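Local coordinates for protein Phikz039 (Pseudomonas phage phikz, PDB 3ZBQ) that is a phage-encoded member of the tubulin/FtsZ superfamily, with a nucleotide-binding domain that holds GDP and a tubulin-like C-terminal domain, at residues A[72-77]-A[109-114]; A[102-107]-A[145-150]; A[133-138]-A[293-298]. All blocks are in the same frame, centred on the assembly; numbering follows the deposited sequence.

Contact 1 of 3, residues A[72-77]-A[109-114]; sequences KDRKAA and GSTIGP. With GDP (guanosine-5'-diphosphate), chain B.
Ser-110 OG is gripped by two groups: Arg-74 NE donates to it at 2.9 Å, and it is also hydrogen-bonded to Gly-106 O. Gly-106 belongs to the glycine-rich loop that carries the tubulin/FtsZ signature and runs into helix 109-122, so Arg-74, in the first turn of helix 74-81, bonds to the start of the helix whose N-terminal end faces the GDP phosphates. The guanidinium approaches side-on, with NE and NH2 both facing Ser-110; Arg-74 NH2 donates to Ser-110 O at 3.0 Å in a nearly straight bond (166°), while the NE bond is more bent (141°). Both acceptors lie close to the guanidinium plane, which fixes the rotation of the group, and a bend at chi3 (112°) turns it toward the serine. NH2 has a further partner in Thr-150 OG1. Beside the arginine the helices meet through small groups: Thr-111 CG2 lies 3.6 Å from Arg-74 O, and Ala-77 CB packs on Thr-111 OG1, which is itself hydrogen-bonded to Ala-107 O. Asp-73 N-caps helix 74-81 through OD1. At the other helix start, Gly-109 N donates to GDP O2B at 2.8 Å.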
loop_
_atom_site.group_PDB
_atom_site.type_symbol
_atom_site.label_atom_id
_atom_site.label_comp_id
_atom_site.label_asym_id
_atom_site.label_seq_id
_atom_site.Cartn_x
_atom_site.Cartn_y
_atom_site.Cartn_z
ATOM N N LYS A 72 10.917 -0.969 -12.578
ATOM C CA LYS A 72 10.750 -2.195 -11.787
ATOM C C LYS A 72 12.015 -2.734 -11.111
ATOM O O LYS A 72 12.037 -3.879 -10.650
ATOM C CB LYS A 72 10.030 -3.283 -12.598
ATOM C CG LYS A 72 8.644 -2.862 -13.031
ATOM C CD LYS A 72 7.912 -4.024 -13.678
ATOM C CE LYS A 72 6.500 -3.623 -14.093
ATOM N NZ LYS A 72 6.493 -2.604 -15.176
ATOM N N ASP A 73 13.053 -1.905 -11.037
ATOM C CA ASP A 73 14.282 -2.277 -10.337
ATOM C C ASP A 73 14.160 -1.831 -8.887
ATOM O O ASP A 73 14.559 -0.717 -8.536
ATOM C CB ASP A 73 15.502 -1.613 -10.991
ATOM C CG ASP A 73 16.828 -2.206 -10.513
ATOM O OD1 ASP A 73 16.909 -2.678 -9.353
ATOM O OD2 ASP A 73 17.792 -2.194 -11.308
ATOM N N ARG A 74 13.600 -2.702 -8.052
ATOM C CA ARG A 74 13.315 -2.366 -6.653
ATOM C C ARG A 74 14.579 -2.050 -5.847
ATOM O O ARG A 74 14.578 -1.154 -4.997
ATOM C CB ARG A 74 12.537 -3.502 -5.977
ATOM C CG ARG A 74 11.070 -3.207 -5.738
ATOM C CD ARG A 74 10.408 -4.251 -4.831
ATOM N NE ARG A 74 10.014 -3.694 -3.524
ATOM C CZ ARG A 74 10.372 -4.209 -2.351
ATOM N NH1 ARG A 74 11.099 -5.319 -2.306
ATOM N NH2 ARG A 74 9.979 -3.631 -1.217
ATOM N N LYS A 75 15.655 -2.789 -6.101
ATOM C CA LYS A 75 16.902 -2.554 -5.375
ATOM C C LYS A 75 17.511 -1.204 -5.721
ATOM O O LYS A 75 17.917 -0.454 -4.830
ATOM C CB LYS A 75 17.899 -3.683 -5.613
ATOM C CG LYS A 75 17.435 -5.002 -5.038
ATOM C CD LYS A 75 18.516 -6.060 -5.130
ATOM C CE LYS A 75 18.006 -7.383 -4.594
ATOM N NZ LYS A 75 19.063 -8.427 -4.568
ATOM N N ALA A 76 17.571 -0.886 -7.013
ATOM C CA ALA A 76 18.076 0.415 -7.430
ATOM C C ALA A 76 17.233 1.542 -6.861
ATOM O O ALA A 76 17.766 2.563 -6.425
ATOM C CB ALA A 76 18.145 0.516 -8.961
ATOM N N ALA A 77 15.915 1.367 -6.876
ATOM C CA ALA A 77 15.024 2.389 -6.353
ATOM C C ALA A 77 15.316 2.605 -4.873
ATOM O O ALA A 77 15.414 3.744 -4.408
ATOM C CB ALA A 77 13.581 1.988 -6.555
ATOM N N GLY A 109 7.055 2.985 -5.910
ATOM C CA GLY A 109 6.008 2.984 -4.899
ATOM C C GLY A 109 6.291 1.950 -3.831
ATOM O O GLY A 109 6.032 2.186 -2.647
ATOM N N SER A 110 6.829 0.803 -4.237
ATOM C CA SER A 110 7.053 -0.308 -3.308
ATOM C C SER A 110 8.305 -0.153 -2.444
ATOM O O SER A 110 8.624 -1.030 -1.640
ATOM C CB SER A 110 7.140 -1.620 -4.069
ATOM O OG SER A 110 8.374 -1.698 -4.774
ATOM N N THR A 111 9.016 0.954 -2.609
ATOM C CA THR A 111 10.136 1.273 -1.727
ATOM C C THR A 111 9.870 2.584 -0.994
ATOM O O THR A 111 9.980 2.637 0.232
ATOM C CB THR A 111 11.487 1.319 -2.491
ATOM O OG1 THR A 111 11.377 2.222 -3.595
ATOM C CG2 THR A 111 11.846 -0.068 -3.000
ATOM N N ILE A 112 9.499 3.629 -1.732
ATOM C CA ILE A 112 9.110 4.904 -1.120
ATOM C C ILE A 112 7.966 4.715 -0.116
ATOM O O ILE A 112 8.037 5.207 1.004
ATOM C CB ILE A 112 8.668 5.951 -2.174
ATOM C CG1 ILE A 112 9.838 6.340 -3.078
ATOM C CG2 ILE A 112 8.107 7.203 -1.495
ATOM C CD1 ILE A 112 9.406 7.123 -4.339
ATOM N N GLY A 113 6.920 4.000 -0.524
ATOM C CA GLY A 113 5.748 3.815 0.325
ATOM C C GLY A 113 6.080 3.161 1.649
ATOM O O GLY A 113 5.850 3.744 2.721
ATOM N N PRO A 114 6.605 1.929 1.599
ATOM C CA PRO A 114 6.968 1.252 2.848
ATOM C C PRO A 114 8.035 1.998 3.649
ATOM O O PRO A 114 8.013 1.932 4.879
ATOM C CB PRO A 114 7.485 -0.102 2.369
ATOM C CG PRO A 114 6.715 -0.356 1.094
ATOM C CD PRO A 114 6.628 1.013 0.442
HETATM P PB GDP B . 6.424 2.300 -9.785
HETATM O O1B GDP B . 6.283 3.664 -10.411
HETATM O O2B GDP B . 5.920 2.319 -8.356
HETATM O O3B GDP B . 7.849 1.804 -9.835
HETATM O O3A GDP B . 5.552 1.207 -10.579
HETATM P PA GDP B . 4.040 1.392 -11.094
HETATM O O1A GDP B . 3.816 2.485 -12.112
HETATM O O2A GDP B . 3.106 1.545 -9.911
HETATM O "O5'" GDP B . 3.773 -0.012 -11.802
HETATM C "C5'" GDP B . 3.967 -1.240 -11.111
HETATM C "C4'" GDP B . 2.745 -2.130 -11.326
HETATM O "O4'" GDP B . 1.620 -1.562 -10.654
HETATM C "C3'" GDP B . 2.312 -2.246 -12.775
HETATM O "O3'" GDP B . 3.017 -3.319 -13.420
HETATM C "C2'" GDP B . 0.832 -2.521 -12.660
HETATM O "O2'" GDP B . 0.627 -3.909 -12.390
HETATM C "C1'" GDP B . 0.423 -1.817 -11.386
HETATM N N9 GDP B . -0.205 -0.503 -11.647
HETATM C C8 GDP B . 0.383 0.631 -12.073
HETATM N N7 GDP B . -0.522 1.636 -12.171
HETATM C C5 GDP B . -1.718 1.148 -11.783
HETATM C C6 GDP B . -3.100 1.660 -11.641
HETATM O O6 GDP B . -3.381 2.857 -11.903
HETATM N N1 GDP B . -4.034 0.798 -11.200
HETATM C C2 GDP B . -3.760 -0.490 -10.902
HETATM N N2 GDP B . -4.750 -1.314 -10.477
HETATM N N3 GDP B . -2.524 -1.020 -11.009
HETATM C C4 GDP B . -1.493 -0.261 -11.437
#

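Contact 2 of 3, residues A[102-107]-A[145-150]; sequences YSMGGA and SGSLKT. With GDP (guanosine-5'-diphosphate), chain B.
Met-104 and Ser-147 meet through both a polar and an apolar contact. The polar one joins Ser-147 OG to Met-104 O at 2.9 Å, bringing a helix hydroxyl to the carbonyl where strand 97-103 gives way to the glycine-rich loop. That hydroxyl also lies in hydrogen-bonding reach of Asn-143 O, one turn earlier in helix 138-158, and which carbonyl receives its proton is not settled. Ser-147 OG stands beside the backbone N, anti to the carbonyl carbon (chi1 -71°), a setting that lets it face the loop while staying near the preceding helical turn.

The apolar contact lies alongside. Met-104 CB packs on Ser-147 CB at 3.6 Å, and the thioether chain passes across the helix. The bend at chi3 (67°) brings Met-104 CE back to within 3.9 Å of Leu-148 N and 4.2 Å of Leu-148 CB. Phe-151 and Val-131 also touch the methionine, so the side chain is lodged between the helix and strand 127-133.

Within the helix, Gly-146 O accepts from both Thr-150 N and Thr-150 OG1, which reach it from opposite faces of the carbonyl plane; the OG1 bond is 2.7 Å long.

On its ligand side the loop holds GDP. Ser-103 OG donates to GDP O2A on the alpha phosphate at 2.8 Å, and Ala-107 N donates to GDP O3B on the beta phosphate at 2.7 Å. Between them Gly-106 CA passes 3.5 Å from GDP C5', where the absence of a side chain leaves room for the diphosphate. A glycine-rich turn that follows a central parallel strand, wraps the phosphates and rests on a neighbouring helix is typical of the nucleotide site in the tubulin/FtsZ fold.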
loop_
_atom_site.group_PDB
_atom_site.type_symbol
_atom_site.label_atom_id
_atom_site.label_comp_id
_atom_site.label_asym_id
_atom_site.label_seq_id
_atom_site.Cartn_x
_atom_site.Cartn_y
_atom_site.Cartn_z
ATOM N N TYR A 102 0.377 2.767 -3.048
ATOM C CA TYR A 102 1.443 2.322 -3.971
ATOM C C TYR A 102 1.246 0.888 -4.450
ATOM O O TYR A 102 0.553 0.091 -3.814
ATOM C CB TYR A 102 2.817 2.427 -3.283
ATOM C CG TYR A 102 2.860 1.755 -1.919
ATOM C CD1 TYR A 102 2.398 2.416 -0.787
ATOM C CD2 TYR A 102 3.367 0.464 -1.766
ATOM C CE1 TYR A 102 2.427 1.817 0.456
ATOM C CE2 TYR A 102 3.407 -0.147 -0.514
ATOM C CZ TYR A 102 2.934 0.538 0.589
ATOM O OH TYR A 102 2.952 -0.043 1.848
ATOM N N SER A 103 1.869 0.550 -5.578
ATOM C CA SER A 103 1.839 -0.820 -6.060
ATOM C C SER A 103 2.934 -1.633 -5.378
ATOM O O SER A 103 3.932 -1.080 -4.916
ATOM C CB SER A 103 2.065 -0.847 -7.568
ATOM O OG SER A 103 3.333 -0.302 -7.878
ATOM N N MET A 104 2.757 -2.948 -5.339
ATOM C CA MET A 104 3.780 -3.841 -4.811
ATOM C C MET A 104 4.734 -4.362 -5.891
ATOM O O MET A 104 5.856 -4.778 -5.589
ATOM C CB MET A 104 3.112 -5.028 -4.122
ATOM C CG MET A 104 2.315 -4.619 -2.906
ATOM S SD MET A 104 1.209 -5.931 -2.324
ATOM C CE MET A 104 2.388 -7.154 -1.761
ATOM N N GLY A 105 4.283 -4.364 -7.134
ATOM C CA GLY A 105 5.055 -4.990 -8.203
ATOM C C GLY A 105 5.995 -4.062 -8.942
ATOM O O GLY A 105 6.771 -4.497 -9.803
ATOM N N GLY A 106 5.912 -2.777 -8.618
ATOM C CA GLY A 106 6.791 -1.783 -9.196
ATOM C C GLY A 106 8.043 -1.578 -8.362
ATOM O O GLY A 106 8.366 -2.400 -7.503
ATOM N N ALA A 107 8.759 -0.485 -8.621
ATOM C CA ALA A 107 10.037 -0.217 -7.961
ATOM C C ALA A 107 9.987 0.961 -6.991
ATOM O O ALA A 107 10.580 0.914 -5.914
ATOM C CB ALA A 107 11.124 0.029 -9.006
ATOM N N SER A 145 6.462 -10.145 -4.140
ATOM C CA SER A 145 6.902 -11.011 -3.035
ATOM C C SER A 145 7.808 -10.264 -2.063
ATOM O O SER A 145 7.667 -10.395 -0.837
ATOM C CB SER A 145 7.616 -12.262 -3.551
ATOM O OG SER A 145 6.753 -13.039 -4.358
ATOM N N GLY A 146 8.744 -9.489 -2.605
ATOM C CA GLY A 146 9.600 -8.647 -1.775
ATOM C C GLY A 146 8.806 -7.609 -0.997
ATOM O O GLY A 146 9.098 -7.316 0.165
ATOM N N SER A 147 7.790 -7.038 -1.634
ATOM C CA SER A 147 6.947 -6.069 -0.950
ATOM C C SER A 147 6.196 -6.713 0.195
ATOM O O SER A 147 6.039 -6.102 1.264
ATOM C CB SER A 147 5.960 -5.424 -1.924
ATOM O OG SER A 147 6.631 -4.543 -2.804
ATOM N N LEU A 148 5.730 -7.948 -0.001
ATOM C CA LEU A 148 4.977 -8.611 1.076
ATOM C C LEU A 148 5.900 -8.846 2.264
ATOM O O LEU A 148 5.532 -8.607 3.426
ATOM C CB LEU A 148 4.378 -9.940 0.590
ATOM C CG LEU A 148 3.640 -10.742 1.675
ATOM C CD1 LEU A 148 2.437 -9.956 2.200
ATOM C CD2 LEU A 148 3.191 -12.100 1.149
ATOM N N LYS A 149 7.110 -9.305 1.957
ATOM C CA LYS A 149 8.147 -9.491 2.962
ATOM C C LYS A 149 8.525 -8.171 3.618
ATOM O O LYS A 149 8.781 -8.124 4.828
ATOM C CB LYS A 149 9.378 -10.152 2.329
ATOM C CG LYS A 149 9.197 -11.641 2.054
ATOM C CD LYS A 149 10.329 -12.157 1.172
ATOM C CE LYS A 149 10.121 -13.612 0.764
ATOM N NZ LYS A 149 10.181 -14.534 1.922
ATOM N N THR A 150 8.541 -7.101 2.826
ATOM C CA THR A 150 8.836 -5.759 3.331
ATOM C C THR A 150 7.832 -5.339 4.420
ATOM O O THR A 150 8.218 -4.769 5.434
ATOM C CB THR A 150 8.844 -4.736 2.182
ATOM O OG1 THR A 150 9.979 -4.997 1.323
ATOM C CG2 THR A 150 8.901 -3.301 2.705
HETATM P PB GDP B . 6.424 2.300 -9.785
HETATM O O1B GDP B . 6.283 3.664 -10.411
HETATM O O2B GDP B . 5.920 2.319 -8.356
HETATM O O3B GDP B . 7.849 1.804 -9.835
HETATM O O3A GDP B . 5.552 1.207 -10.579
HETATM P PA GDP B . 4.040 1.392 -11.094
HETATM O O1A GDP B . 3.816 2.485 -12.112
HETATM O O2A GDP B . 3.106 1.545 -9.911
HETATM O "O5'" GDP B . 3.773 -0.012 -11.802
HETATM C "C5'" GDP B . 3.967 -1.240 -11.111
HETATM C "C4'" GDP B . 2.745 -2.130 -11.326
HETATM O "O4'" GDP B . 1.620 -1.562 -10.654
HETATM C "C3'" GDP B . 2.312 -2.246 -12.775
HETATM O "O3'" GDP B . 3.017 -3.319 -13.420
HETATM C "C2'" GDP B . 0.832 -2.521 -12.660
HETATM O "O2'" GDP B . 0.627 -3.909 -12.390
HETATM C "C1'" GDP B . 0.423 -1.817 -11.386
HETATM N N9 GDP B . -0.205 -0.503 -11.647
HETATM C C8 GDP B . 0.383 0.631 -12.073
HETATM N N7 GDP B . -0.522 1.636 -12.171
HETATM C C5 GDP B . -1.718 1.148 -11.783
HETATM C C6 GDP B . -3.100 1.660 -11.641
HETATM O O6 GDP B . -3.381 2.857 -11.903
HETATM N N1 GDP B . -4.034 0.798 -11.200
HETATM C C2 GDP B . -3.760 -0.490 -10.902
HETATM N N2 GDP B . -4.750 -1.314 -10.477
HETATM N N3 GDP B . -2.524 -1.020 -11.009
HETATM C C4 GDP B . -1.493 -0.261 -11.437
#

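Contact 3 of 3, residues A[133-138]-A[293-298]; sequences GSYDSD and EERREM
This partly buried contact combines a CH-pi contact between an arginine and a tyrosine with a salt bridge, and joins the loop between strand 127-133 and helix 138-158 to the long C-terminal helix 284-304. Arg-295 lies over one face of the Tyr-135 ring, its CG 4.2 Å from the ring centroid. Successive bends at chi2 and chi3 fold the arginine back, so that Arg-295 NE comes within 3.6 Å of Tyr-135 CD1 and the guanidinium and ring planes stand 33° apart. Met-298 CE lies over the opposite guanidinium face, while a water bridges the edge, accepting from Arg-295 NE at 2.8 Å and donating to Tyr-135 O at 3.0 Å. The Tyr-135 hydroxyl is held by Arg-291 and Glu-168.

Arg-296 directs NH1 and NH2 end-on to a single oxygen of Asp-138, the first residue of helix 138-158: OD1 lies 2.7 Å from NH1 and 2.9 Å from NH2. The carboxylate and guanidinium are turned almost perpendicular (79°). Asp-138 OD2 serves Arg-142 and Lys-303, a cluster of cations that probably favours the ionised carboxylate. A long helix after the tubulin-like C-terminal domain, packed back on the nucleotide-binding domain, is consistent with the tubulin-like fold of PhuZ.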
loop_
_atom_site.group_PDB
_atom_site.type_symbol
_atom_site.label_atom_id
_atom_site.label_comp_id
_atom_site.label_asym_id
_atom_site.label_seq_id
_atom_site.Cartn_x
_atom_site.Cartn_y
_atom_site.Cartn_z
ATOM N N GLY A 133 -1.166 -5.783 -5.534
ATOM C CA GLY A 133 -0.296 -6.901 -5.873
ATOM C C GLY A 133 -0.360 -7.213 -7.360
ATOM O O GLY A 133 -1.425 -7.108 -7.975
ATOM N N SER A 134 0.773 -7.582 -7.953
ATOM C CA SER A 134 0.784 -7.961 -9.369
ATOM C C SER A 134 1.854 -9.007 -9.639
ATOM O O SER A 134 2.773 -9.204 -8.836
ATOM C CB SER A 134 0.956 -6.737 -10.283
ATOM O OG SER A 134 2.233 -6.128 -10.132
ATOM N N TYR A 135 1.741 -9.681 -10.779
ATOM C CA TYR A 135 2.638 -10.782 -11.071
ATOM C C TYR A 135 2.635 -11.076 -12.556
ATOM O O TYR A 135 2.688 -12.244 -12.946
ATOM C CB TYR A 135 2.222 -12.035 -10.302
ATOM C CG TYR A 135 0.734 -12.223 -10.226
ATOM C CD1 TYR A 135 0.028 -12.818 -11.262
ATOM C CD2 TYR A 135 0.029 -11.807 -9.101
ATOM C CE1 TYR A 135 -1.345 -12.988 -11.184
ATOM C CE2 TYR A 135 -1.332 -11.968 -9.016
ATOM C CZ TYR A 135 -2.016 -12.553 -10.053
ATOM O OH TYR A 135 -3.380 -12.713 -9.934
ATOM N N ASP A 136 2.574 -10.020 -13.369
ATOM C CA ASP A 136 2.511 -10.181 -14.832
ATOM C C ASP A 136 3.839 -10.583 -15.458
ATOM O O ASP A 136 3.908 -10.840 -16.663
ATOM C CB ASP A 136 1.929 -8.931 -15.526
ATOM C CG ASP A 136 2.857 -7.719 -15.460
ATOM O OD1 ASP A 136 3.705 -7.654 -14.548
ATOM O OD2 ASP A 136 2.734 -6.816 -16.326
ATOM N N SER A 137 4.893 -10.656 -14.653
ATOM C CA SER A 137 6.175 -11.171 -15.131
ATOM C C SER A 137 6.996 -11.643 -13.949
ATOM O O SER A 137 6.630 -11.405 -12.793
ATOM C CB SER A 137 6.959 -10.102 -15.901
ATOM O OG SER A 137 7.441 -9.099 -15.027
ATOM N N ASP A 138 8.111 -12.305 -14.235
ATOM C CA ASP A 138 9.013 -12.750 -13.179
ATOM C C ASP A 138 9.448 -11.600 -12.270
ATOM O O ASP A 138 9.400 -11.714 -11.038
ATOM C CB ASP A 138 10.240 -13.448 -13.767
ATOM C CG ASP A 138 11.224 -13.878 -12.697
ATOM O OD1 ASP A 138 10.815 -14.581 -11.754
ATOM O OD2 ASP A 138 12.414 -13.504 -12.790
ATOM N N GLU A 293 3.273 -17.413 -3.615
ATOM C CA GLU A 293 4.079 -18.631 -3.605
ATOM C C GLU A 293 3.718 -19.524 -4.789
ATOM O O GLU A 293 4.600 -20.025 -5.498
ATOM C CB GLU A 293 3.890 -19.384 -2.287
ATOM C CG GLU A 293 4.739 -20.643 -2.138
ATOM C CD GLU A 293 4.603 -21.259 -0.751
ATOM O OE1 GLU A 293 3.642 -22.027 -0.532
ATOM O OE2 GLU A 293 5.452 -20.961 0.119
ATOM N N GLU A 294 2.421 -19.697 -5.018
ATOM C CA GLU A 294 1.950 -20.511 -6.139
ATOM C C GLU A 294 2.363 -19.911 -7.474
ATOM O O GLU A 294 2.773 -20.642 -8.380
ATOM C CB GLU A 294 0.428 -20.678 -6.088
ATOM C CG GLU A 294 -0.053 -21.550 -4.939
ATOM C CD GLU A 294 -1.526 -21.351 -4.630
ATOM O OE1 GLU A 294 -2.129 -20.401 -5.183
ATOM O OE2 GLU A 294 -2.079 -22.145 -3.835
ATOM N N ARG A 295 2.254 -18.589 -7.613
ATOM C CA ARG A 295 2.706 -17.953 -8.858
ATOM C C ARG A 295 4.207 -18.155 -9.025
ATOM O O ARG A 295 4.690 -18.382 -10.133
ATOM C CB ARG A 295 2.393 -16.450 -8.890
ATOM C CG ARG A 295 0.923 -16.072 -8.728
ATOM C CD ARG A 295 0.032 -16.692 -9.790
ATOM N NE ARG A 295 0.486 -16.376 -11.141
ATOM C CZ ARG A 295 -0.275 -16.478 -12.227
ATOM N NH1 ARG A 295 -1.538 -16.873 -12.113
ATOM N NH2 ARG A 295 0.221 -16.173 -13.420
ATOM N N ARG A 296 4.947 -18.071 -7.925
ATOM C CA ARG A 296 6.395 -18.269 -7.959
ATOM C C ARG A 296 6.746 -19.701 -8.373
ATOM O O ARG A 296 7.676 -19.916 -9.164
ATOM C CB ARG A 296 7.014 -17.901 -6.603
ATOM C CG ARG A 296 8.478 -18.292 -6.409
ATOM C CD ARG A 296 9.394 -17.790 -7.548
ATOM N NE ARG A 296 9.243 -16.364 -7.851
ATOM C CZ ARG A 296 9.679 -15.791 -8.974
ATOM N NH1 ARG A 296 10.284 -16.527 -9.895
ATOM N NH2 ARG A 296 9.506 -14.488 -9.185
ATOM N N GLU A 297 6.001 -20.676 -7.857
ATOM C CA GLU A 297 6.220 -22.074 -8.254
ATOM C C GLU A 297 5.988 -22.294 -9.749
ATOM O O GLU A 297 6.745 -23.019 -10.400
ATOM C CB GLU A 297 5.373 -23.032 -7.405
ATOM C CG GLU A 297 5.849 -23.088 -5.960
ATOM C CD GLU A 297 4.947 -23.901 -5.050
ATOM O OE1 GLU A 297 3.858 -24.329 -5.496
ATOM O OE2 GLU A 297 5.333 -24.106 -3.879
ATOM N N MET A 298 4.964 -21.652 -10.303
ATOM C CA MET A 298 4.748 -21.709 -11.752
ATOM C C MET A 298 5.888 -21.034 -12.522
ATOM O O MET A 298 6.391 -21.580 -13.508
ATOM C CB MET A 298 3.423 -21.052 -12.137
ATOM C CG MET A 298 2.193 -21.706 -11.540
ATOM S SD MET A 298 0.738 -20.657 -11.765
ATOM C CE MET A 298 0.841 -20.353 -13.530
HETATM O O HOH W 1 2.831 -15.137 -12.179
#

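In the fold
From the N terminus, contact 1 opens at 72-77 and, after helix 85-91 and strand 97-103, closes at 109-114. Contact 2 opens inside that span, at 102-107, and closes at 145-150, so the two cross; their centres are 8 Å apart, both touch GDP, and Arg-74 NH2 meets Thr-150 OG1 between them. Contact 3 opens at 133-138, before contact 2 closes, and thus crosses it, but follows contact 1 in series. Its closure at 293-298 spans more than 150 residues, including the C-terminal domain. Together they tie helices 74-81, 109-122 and 138-158 around the glycine-rich loop and bring the last long helix back to the nucleotide-binding domain.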